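Local coordinates for protein SusD homolog (PDB 3SGH) that probably binds glycans at the cell surface as a SusD-like outer-membrane lipoprotein, handing them to a partner transporter for uptake, at residues Glu221-Ser226 against Val348-Glu353; Tyr318-Ala323 against Trp415-Pro420. One frame throughout, in Å; residues are numbered along the deposited sequence.

Contact 1: residues Glu221-Ser226 against Val348-Glu353; sequences ESVGDS and VRLSFE
V223 crosses the side chain of E353 obliquely and presses both of its methyls on it. CG2 meets the carboxylate, lying 3.6 Å from E353 OE2, while CG1 is 3.8 Å from E353 CG and equally near the carboxylate carbon. CG1 additionally reaches the facing helix at L350, with V223 CG1 3.6 Å from L350 O and 4.0 Å from L350 CD2. A chi1 of -171° sets E353 CG anti to the backbone N, and the extended chain beyond it carries the carboxylate across the valine. No direct hydrogen bond joins the segments; a water does so instead, accepting from V223 N at 3.0 Å and donating to E353 OE1 at 2.7 Å. In the helical superhelix of this SusD-like protein, the contact sets the loop between helix 204-217 and strand 227-229 against helix 340-354, near the surface. Behind V223 the loop is folded around D225, whose OD2 takes E221 N through its anti lone pair (2.9 Å) and S222 N from above the carboxylate plane. The other oxygen, D225 OD1, forms a salt bridge with K186, and K346 of the facing helix donates to E221 O.

Contact 2: residues Tyr318-Ala323 against Trp415-Pro420; sequences YAAEAA and WIACYP
Two helices meet here in the interior of the helical superhelix of the SusD/RagB family, a member of the TPR clan: the first turn of helix 319-331 faces the end of helix 403-417 and the turn that follows it. Where the helices face each other, alanines meet, A320 CB lying 4.1 Å from A417 CB, and such small side chains let the CA atoms of these two residues come to 6.7 Å. One residue further along, C418 lays its sulfur against the aliphatic stem of E321, with SG 3.7 Å from E321 CB. The glutamate is extended past this point and its carboxylate leaves the contact to form a salt bridge with R194.

Y318, at the head of 318-323, reaches across to 415-420. Its CG is anti to the carbonyl carbon (chi1 -63°), and the ring beyond turns an edge to C418 CA, with CD2 4.1 Å away. At the far end OH donates to Y419 O over a short 2.5 Å; the donor is tilted 32° from the carbonyl plane. C418 is the centre of an inverse gamma turn, with a weak bond of 3.0 Å from Y419 N to A417 O, and a cis peptide joins Y419 to P420. The proline's CD lies 3.9 Å above the plane of the Y419 ring, offset toward its rim. The contact therefore combines apolar packing with one short hydrogen bond, which gives a buried phenol hydroxyl an acceptor and tethers the carbonyl just ahead of the cis proline.

From the N terminus, the chain first passes 221-226, in the loop after helix 204-217, then 318-323, 348-353 and finally 415-420. Contact 1 closes its loop at 348-353, and contact 2 opens within that loop and closes beyond it, so the two cross. Helix 340-354 directly follows helix 319-331, and the crossing ties this pair to the 221-226 loop on one hand and to the end of helix 403-417 on the other. The contact centres are about 8 Å apart. S226 OG lies 2.9 Å from A319 N, a probable hydrogen bond, while S351 packs against A417, making one continuous patch from surface to interior.

Contact 1: residues Glu221-Ser226 against Val348-Glu353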
loop_
_atom_site.group_PDB
_atom_site.type_symbol
_atom_site.label_atom_id
_atom_site.label_comp_id
_atom_site.label_asym_id
_atom_site.label_seq_id
_atom_site.Cartn_x
_atom_site.Cartn_y
_atom_site.Cartn_z
ATOM N N GLU A 221 8.666 -15.798 -5.238
ATOM C CA GLU A 221 8.003 -17.012 -5.736
ATOM C C GLU A 221 7.383 -17.897 -4.657
ATOM O O GLU A 221 6.452 -18.632 -4.965
ATOM C CB GLU A 221 8.971 -17.866 -6.532
ATOM C CG GLU A 221 9.457 -17.185 -7.787
ATOM C CD GLU A 221 8.419 -17.146 -8.900
ATOM O OE1 GLU A 221 7.225 -17.478 -8.668
ATOM O OE2 GLU A 221 8.810 -16.796 -10.049
ATOM N N SER A 222 7.833 -17.756 -3.420
ATOM C CA SER A 222 7.331 -18.584 -2.320
ATOM C C SER A 222 7.191 -17.780 -1.044
ATOM O O SER A 222 7.786 -16.685 -0.907
ATOM C CB SER A 222 8.282 -19.749 -2.063
ATOM O OG SER A 222 9.537 -19.284 -1.608
ATOM N N VAL A 223 6.414 -18.303 -0.105
ATOM C CA VAL A 223 6.143 -17.576 1.160
ATOM C C VAL A 223 7.405 -17.220 1.947
ATOM O O VAL A 223 7.421 -16.200 2.639
ATOM C CB VAL A 223 5.098 -18.294 2.064
ATOM C CG1 VAL A 223 3.750 -18.334 1.367
ATOM C CG2 VAL A 223 5.557 -19.690 2.467
ATOM N N GLY A 224 8.465 -18.016 1.814
ATOM C CA GLY A 224 9.750 -17.721 2.470
ATOM C C GLY A 224 10.435 -16.475 1.930
ATOM O O GLY A 224 11.395 -15.985 2.501
ATOM N N ASP A 225 9.948 -15.978 0.803
ATOM C CA ASP A 225 10.477 -14.779 0.204
ATOM C C ASP A 225 9.866 -13.471 0.751
ATOM O O ASP A 225 10.419 -12.372 0.551
ATOM C CB ASP A 225 10.239 -14.816 -1.312
ATOM C CG ASP A 225 10.977 -15.952 -2.020
ATOM O OD1 ASP A 225 11.969 -16.457 -1.488
ATOM O OD2 ASP A 225 10.565 -16.343 -3.157
ATOM N N SER A 226 8.709 -13.578 1.395
ATOM C CA SER A 226 7.981 -12.416 1.864
ATOM C C SER A 226 8.795 -11.628 2.867
ATOM O O SER A 226 9.563 -12.204 3.638
ATOM C CB SER A 226 6.665 -12.857 2.519
ATOM O OG SER A 226 5.808 -13.472 1.512
ATOM N N VAL A 348 -3.513 -16.773 -5.084
ATOM C CA VAL A 348 -4.516 -17.141 -4.072
ATOM C C VAL A 348 -3.920 -18.208 -3.159
ATOM O O VAL A 348 -4.010 -18.107 -1.936
ATOM C CB VAL A 348 -5.810 -17.654 -4.704
ATOM C CG1 VAL A 348 -6.804 -18.054 -3.615
ATOM C CG2 VAL A 348 -6.417 -16.552 -5.595
ATOM N N ARG A 349 -3.240 -19.207 -3.743
ATOM C CA ARG A 349 -2.652 -20.276 -2.912
ATOM C C ARG A 349 -1.507 -19.751 -2.017
ATOM O O ARG A 349 -1.389 -20.145 -0.857
ATOM C CB ARG A 349 -2.159 -21.433 -3.767
ATOM C CG ARG A 349 -3.283 -22.238 -4.414
ATOM C CD ARG A 349 -2.711 -23.391 -5.237
ATOM N NE ARG A 349 -3.777 -23.940 -6.060
ATOM C CZ ARG A 349 -4.680 -24.792 -5.615
ATOM N NH1 ARG A 349 -4.615 -25.240 -4.368
ATOM N NH2 ARG A 349 -5.639 -25.221 -6.429
ATOM N N LEU A 350 -0.704 -18.818 -2.527
ATOM C CA LEU A 350 0.349 -18.191 -1.721
ATOM C C LEU A 350 -0.218 -17.410 -0.546
ATOM O O LEU A 350 0.360 -17.362 0.525
ATOM C CB LEU A 350 1.209 -17.230 -2.567
ATOM C CG LEU A 350 2.247 -17.929 -3.436
ATOM C CD1 LEU A 350 2.875 -16.831 -4.247
ATOM C CD2 LEU A 350 3.265 -18.667 -2.562
ATOM N N SER A 351 -1.341 -16.748 -0.777
ATOM C CA SER A 351 -1.980 -15.923 0.247
ATOM C C SER A 351 -2.489 -16.797 1.371
ATOM O O SER A 351 -2.301 -16.489 2.555
ATOM C CB SER A 351 -3.160 -15.196 -0.401
ATOM O OG SER A 351 -3.879 -14.466 0.561
ATOM N N PHE A 352 -3.168 -17.883 1.019
ATOM C CA PHE A 352 -3.597 -18.846 2.010
ATOM C C PHE A 352 -2.396 -19.391 2.768
ATOM O O PHE A 352 -2.395 -19.397 3.990
ATOM C CB PHE A 352 -4.342 -20.021 1.393
ATOM C CG PHE A 352 -5.815 -19.775 1.144
ATOM C CD1 PHE A 352 -6.265 -18.718 0.365
ATOM C CD2 PHE A 352 -6.762 -20.619 1.673
ATOM C CE1 PHE A 352 -7.645 -18.541 0.130
ATOM C CE2 PHE A 352 -8.109 -20.437 1.392
ATOM C CZ PHE A 352 -8.540 -19.403 0.649
ATOM N N GLU A 353 -1.372 -19.820 2.023
ATOM C CA GLU A 353 -0.183 -20.361 2.626
ATOM C C GLU A 353 0.494 -19.372 3.583
ATOM O O GLU A 353 0.913 -19.746 4.676
ATOM C CB GLU A 353 0.821 -20.836 1.555
ATOM C CG GLU A 353 1.966 -21.607 2.193
ATOM C CD GLU A 353 2.985 -22.102 1.179
ATOM O OE1 GLU A 353 2.846 -21.742 -0.021
ATOM O OE2 GLU A 353 3.924 -22.823 1.609
HETATM O O HOH W 1 5.290 -21.002 -0.883
#

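Contact 2: residues Tyr318-Ala323 against Trp415-Pro420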
loop_
_atom_site.group_PDB
_atom_site.type_symbol
_atom_site.label_atom_id
_atom_site.label_comp_id
_atom_site.label_asym_id
_atom_site.label_seq_id
_atom_site.Cartn_x
_atom_site.Cartn_y
_atom_site.Cartn_z
ATOM N N TYR A 318 4.391 -9.257 0.290
ATOM C CA TYR A 318 4.132 -10.684 0.264
ATOM C C TYR A 318 4.417 -11.311 -1.077
ATOM O O TYR A 318 4.209 -10.693 -2.122
ATOM C CB TYR A 318 2.666 -10.952 0.569
ATOM C CG TYR A 318 2.148 -10.541 1.930
ATOM C CD1 TYR A 318 2.619 -11.110 3.088
ATOM C CD2 TYR A 318 1.201 -9.568 2.047
ATOM C CE1 TYR A 318 2.122 -10.773 4.322
ATOM C CE2 TYR A 318 0.672 -9.244 3.303
ATOM C CZ TYR A 318 1.116 -9.858 4.424
ATOM O OH TYR A 318 0.555 -9.489 5.648
ATOM N N ALA A 319 4.843 -12.579 -1.052
ATOM C CA ALA A 319 5.119 -13.306 -2.279
ATOM C C ALA A 319 3.876 -13.327 -3.202
ATOM O O ALA A 319 4.014 -13.275 -4.439
ATOM C CB ALA A 319 5.624 -14.729 -1.983
ATOM N N ALA A 320 2.679 -13.387 -2.597
ATOM C CA ALA A 320 1.423 -13.375 -3.371
ATOM C C ALA A 320 1.333 -12.173 -4.321
ATOM O O ALA A 320 0.799 -12.297 -5.424
ATOM C CB ALA A 320 0.183 -13.431 -2.417
ATOM N N GLU A 321 1.855 -11.014 -3.906
ATOM C CA GLU A 321 1.749 -9.801 -4.724
ATOM C C GLU A 321 2.474 -9.992 -6.053
ATOM O O GLU A 321 1.980 -9.532 -7.087
ATOM C CB GLU A 321 2.315 -8.579 -3.996
ATOM C CG GLU A 321 2.015 -7.290 -4.737
ATOM C CD GLU A 321 2.553 -6.018 -4.079
ATOM O OE1 GLU A 321 3.016 -6.085 -2.927
ATOM O OE2 GLU A 321 2.433 -4.939 -4.720
ATOM N N ALA A 322 3.632 -10.677 -6.027
ATOM C CA ALA A 322 4.380 -10.924 -7.279
ATOM C C ALA A 322 3.596 -11.772 -8.266
ATOM O O ALA A 322 3.698 -11.570 -9.512
ATOM C CB ALA A 322 5.759 -11.564 -7.009
ATOM N N ALA A 323 2.821 -12.717 -7.751
ATOM C CA ALA A 323 1.999 -13.568 -8.613
ATOM C C ALA A 323 0.868 -12.725 -9.214
ATOM O O ALA A 323 0.608 -12.777 -10.415
ATOM C CB ALA A 323 1.460 -14.730 -7.840
ATOM N N TRP A 415 -6.106 -7.716 -3.780
ATOM C CA TRP A 415 -6.419 -6.789 -2.700
ATOM C C TRP A 415 -6.682 -7.528 -1.391
ATOM O O TRP A 415 -6.166 -7.131 -0.340
ATOM C CB TRP A 415 -7.591 -5.933 -3.129
ATOM C CG TRP A 415 -8.234 -5.158 -2.037
ATOM C CD1 TRP A 415 -7.696 -4.121 -1.329
ATOM C CD2 TRP A 415 -9.577 -5.306 -1.602
ATOM N NE1 TRP A 415 -8.649 -3.609 -0.476
ATOM C CE2 TRP A 415 -9.802 -4.351 -0.606
ATOM C CE3 TRP A 415 -10.615 -6.176 -1.942
ATOM C CZ2 TRP A 415 -11.019 -4.243 0.040
ATOM C CZ3 TRP A 415 -11.828 -6.022 -1.328
ATOM C CH2 TRP A 415 -12.019 -5.085 -0.356
ATOM N N ILE A 416 -7.360 -8.675 -1.475
ATOM C CA ILE A 416 -7.607 -9.479 -0.289
ATOM C C ILE A 416 -6.296 -10.060 0.224
ATOM O O ILE A 416 -6.026 -10.036 1.416
ATOM C CB ILE A 416 -8.595 -10.635 -0.572
ATOM C CG1 ILE A 416 -9.951 -10.036 -0.832
ATOM C CG2 ILE A 416 -8.693 -11.606 0.632
ATOM C CD1 ILE A 416 -10.999 -11.089 -1.413
ATOM N N ALA A 417 -5.436 -10.488 -0.700
ATOM C CA ALA A 417 -4.159 -11.120 -0.354
ATOM C C ALA A 417 -3.158 -10.141 0.305
ATOM O O ALA A 417 -2.455 -10.518 1.261
ATOM C CB ALA A 417 -3.506 -11.765 -1.570
ATOM N N CYS A 418 -3.058 -8.916 -0.234
ATOM C CA CYS A 418 -2.064 -7.957 0.239
ATOM C C CYS A 418 -2.670 -7.235 1.416
ATOM O O CYS A 418 -3.231 -6.165 1.263
ATOM C CB CYS A 418 -1.685 -7.006 -0.884
ATOM S SG CYS A 418 -0.841 -7.919 -2.267
ATOM N N TYR A 419 -2.601 -7.867 2.592
ATOM C CA TYR A 419 -3.286 -7.385 3.782
ATOM C C TYR A 419 -2.419 -7.575 5.012
ATOM O O TYR A 419 -1.811 -8.673 5.191
ATOM C CB TYR A 419 -4.639 -8.122 4.009
ATOM C CG TYR A 419 -5.207 -7.928 5.400
ATOM C CD1 TYR A 419 -6.019 -6.825 5.691
ATOM C CD2 TYR A 419 -4.945 -8.839 6.428
ATOM C CE1 TYR A 419 -6.492 -6.599 6.934
ATOM C CE2 TYR A 419 -5.424 -8.612 7.701
ATOM C CZ TYR A 419 -6.204 -7.505 7.934
ATOM O OH TYR A 419 -6.680 -7.268 9.172
ATOM N N PRO A 420 -2.378 -6.548 5.901
ATOM C CA PRO A 420 -2.822 -5.173 5.751
ATOM C C PRO A 420 -1.811 -4.366 4.930
ATOM O O PRO A 420 -0.618 -4.436 5.206
ATOM C CB PRO A 420 -2.876 -4.632 7.206
ATOM C CG PRO A 420 -2.221 -5.655 8.033
ATOM C CD PRO A 420 -1.735 -6.763 7.209
#